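Local coordinates for probable intron-encoded endonuclease 1 (Wickerhamomyces canadensis, PDB 6X1J), which cleaves DNA at its recognition sequence as a LAGLIDADG homing endonuclease, serving homing of the intron in the mitochondrial 21S rRNA gene, at a contact of chain A with DNA. Residues are numbered along the deposited sequence; one frame, centred on the assembly and turned at random.

A contact of chain A with DNA. Residues 149-150, 154, 166, 168, 195. With nucleotides of chain C; nucleotides of chain B.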
# COMPACT_ATOMS: atom_id res chain seq x y z
N GLY A 149 -9.01 0.24 2.13
CA GLY A 149 -10.32 0.75 1.71
C GLY A 149 -11.42 -0.16 2.24
O GLY A 149 -11.12 -1.29 2.59
N GLY A 150 -12.63 0.37 2.33
CA GLY A 150 -13.80 -0.28 2.94
C GLY A 150 -15.08 0.43 2.55
O GLY A 150 -15.00 1.56 2.09
N TYR A 154 -22.17 -2.50 4.47
CA TYR A 154 -21.90 -3.81 3.84
C TYR A 154 -23.20 -4.53 3.42
O TYR A 154 -23.05 -5.58 2.78
CB TYR A 154 -21.00 -4.66 4.76
CG TYR A 154 -19.56 -4.21 4.73
CD1 TYR A 154 -19.12 -3.23 5.62
CD2 TYR A 154 -18.65 -4.71 3.81
CE1 TYR A 154 -17.81 -2.78 5.60
CE2 TYR A 154 -17.34 -4.26 3.78
CZ TYR A 154 -16.92 -3.30 4.68
OH TYR A 154 -15.65 -2.83 4.70
N HIS A 166 -9.29 3.10 6.14
CA HIS A 166 -9.01 2.67 7.54
C HIS A 166 -7.63 3.17 7.96
O HIS A 166 -6.64 2.40 7.86
CB HIS A 166 -9.28 1.17 7.66
CG HIS A 166 -10.73 0.85 7.55
ND1 HIS A 166 -11.60 1.03 8.60
CD2 HIS A 166 -11.49 0.42 6.52
CE1 HIS A 166 -12.82 0.70 8.24
NE2 HIS A 166 -12.78 0.33 6.96
N GLN A 168 -6.65 3.94 11.08
CA GLN A 168 -6.64 3.81 12.56
C GLN A 168 -5.22 4.02 13.10
O GLN A 168 -5.11 4.64 14.16
CB GLN A 168 -7.23 2.48 13.05
CG GLN A 168 -8.76 2.43 12.99
CD GLN A 168 -9.25 1.99 11.64
OE1 GLN A 168 -8.58 2.23 10.64
NE2 GLN A 168 -10.39 1.29 11.62
N ASN A 195 -13.27 4.76 14.83
CA ASN A 195 -13.53 3.31 14.91
C ASN A 195 -12.61 2.80 16.04
O ASN A 195 -11.39 3.02 15.96
CB ASN A 195 -13.43 2.70 13.51
CG ASN A 195 -13.54 1.19 13.57
OD1 ASN A 195 -12.60 0.47 13.24
ND2 ASN A 195 -14.65 0.73 14.13
P DG C 9 -18.91 -2.62 22.68
OP1 DG C 9 -19.54 -3.29 23.83
OP2 DG C 9 -17.89 -1.55 22.90
O5' DG C 9 -18.28 -3.78 21.78
C5' DG C 9 -19.15 -4.83 21.35
C4' DG C 9 -18.46 -5.68 20.31
O4' DG C 9 -18.33 -4.93 19.08
C3' DG C 9 -17.06 -6.15 20.69
O3' DG C 9 -17.00 -7.53 20.37
C2' DG C 9 -16.17 -5.28 19.82
C1' DG C 9 -17.03 -5.15 18.60
N9 DG C 9 -16.70 -4.09 17.67
C8 DG C 9 -16.35 -2.79 17.94
N7 DG C 9 -16.07 -2.10 16.86
C5 DG C 9 -16.22 -3.02 15.82
C6 DG C 9 -16.02 -2.86 14.42
O6 DG C 9 -15.68 -1.85 13.79
N1 DG C 9 -16.29 -4.04 13.74
C2 DG C 9 -16.67 -5.23 14.32
N2 DG C 9 -16.87 -6.26 13.48
N3 DG C 9 -16.84 -5.39 15.63
C4 DG C 9 -16.62 -4.24 16.31
P DT B 16 -4.44 -0.24 12.18
OP1 DT B 16 -4.09 -1.62 12.49
OP2 DT B 16 -3.45 0.56 11.42
O5' DT B 16 -5.69 -0.01 11.24
C5' DT B 16 -6.84 -0.84 11.25
C4' DT B 16 -6.67 -2.04 10.35
O4' DT B 16 -6.93 -3.21 11.16
C3' DT B 16 -7.71 -2.12 9.25
O3' DT B 16 -7.33 -3.02 8.24
C2' DT B 16 -8.89 -2.72 9.98
C1' DT B 16 -8.23 -3.72 10.88
N1 DT B 16 -8.85 -3.97 12.17
C2 DT B 16 -9.03 -5.27 12.54
O2 DT B 16 -8.86 -6.21 11.78
N3 DT B 16 -9.46 -5.45 13.83
C4 DT B 16 -9.70 -4.46 14.77
O4 DT B 16 -10.07 -4.77 15.90
C5 DT B 16 -9.42 -3.11 14.33
C7 DT B 16 -9.63 -1.98 15.28
C6 DT B 16 -8.99 -2.94 13.08
P DC B 17 -6.81 -2.47 6.87
OP1 DC B 17 -5.56 -3.20 6.59
OP2 DC B 17 -6.76 -0.98 6.96
O5' DC B 17 -7.88 -2.95 5.79
C5' DC B 17 -9.27 -2.50 5.68
C4' DC B 17 -10.20 -3.69 5.85
O4' DC B 17 -10.41 -4.01 7.25
C3' DC B 17 -11.59 -3.63 5.21
O3' DC B 17 -11.78 -4.86 4.46
C2' DC B 17 -12.50 -3.46 6.40
C1' DC B 17 -11.79 -4.19 7.52
N1 DC B 17 -12.07 -3.69 8.89
C2 DC B 17 -12.29 -4.60 9.95
O2 DC B 17 -12.29 -5.82 9.71
N3 DC B 17 -12.51 -4.12 11.19
C4 DC B 17 -12.47 -2.80 11.42
N4 DC B 17 -12.71 -2.37 12.66
C5 DC B 17 -12.22 -1.87 10.38
C6 DC B 17 -12.01 -2.35 9.15
P DC B 18 -13.05 -5.17 3.54
OP1 DC B 18 -12.61 -6.12 2.48
OP2 DC B 18 -13.74 -3.92 3.12
O5' DC B 18 -14.07 -5.88 4.53
C5' DC B 18 -13.69 -7.05 5.21
C4' DC B 18 -14.69 -7.35 6.29
O4' DC B 18 -14.58 -6.41 7.38
C3' DC B 18 -16.17 -7.41 5.91
O3' DC B 18 -16.65 -8.74 5.99
C2' DC B 18 -16.83 -6.40 6.85
C1' DC B 18 -15.84 -6.29 7.99
N1 DC B 18 -15.85 -5.02 8.74
C2 DC B 18 -16.00 -5.05 10.13
O2 DC B 18 -16.13 -6.14 10.71
N3 DC B 18 -16.03 -3.89 10.81
C4 DC B 18 -15.85 -2.73 10.17
N4 DC B 18 -15.84 -1.61 10.89
C5 DC B 18 -15.66 -2.68 8.76
C6 DC B 18 -15.65 -3.84 8.10
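Asn195, at the end of strand 191-195, sets its carboxamide against the major-groove edges of two neighbouring base pairs. CG lies anti to the backbone N (chi1 174°), and this carries the amide out to the bases. OD1 of Asn195 receives the exocyclic amine N4 of DC17 of chain B at 2.9 Å, in the carbonyl plane and on a lone pair, in a nearly straight bond. On the other branch, ND2 of Asn195 donates to O6 of DG9 of chain C at 2.8 Å, more bent and somewhat out of the amide plane; the same O6 takes N4 of DC18 of chain B in the Watson-Crick pair. Gln168 probably helps fix which way round the asparagine amide lies, in agreement with the two base contacts: NE2 of Gln168 gives a second hydrogen bond to OD1 of Asn195, 2.9 Å long, and also reaches ND1 of His166 at 3.3 Å, close to the imidazole plane. An alanine in place of Asn195 would probably leave N4 of DC17 and O6 of DG9 without this major-groove partner, and Gln168 NE2 without one of its acceptors. Held at its rim by Gln168, the His166 ring turns a face to the edge of the DC17 base of chain B, with CE1 of His166 3.3 Å from C6 of DC17 and the planes 75° apart. Tyr154 approaches the backbone, its hydroxyl OH donating to the phosphate oxygen OP2 of DC18 of chain B at 2.7 Å. The sugar carbon C2' of DC18 of chain B sits over the centre of the phenol face, 3.7 Å from the centroid of the Tyr154 ring. Together these residues form a DNA-reading surface of the LAGLIDADG endonuclease, joining base recognition through Asn195 to a backbone anchor at Tyr154, which probably helps hold the target strand in register for cleavage.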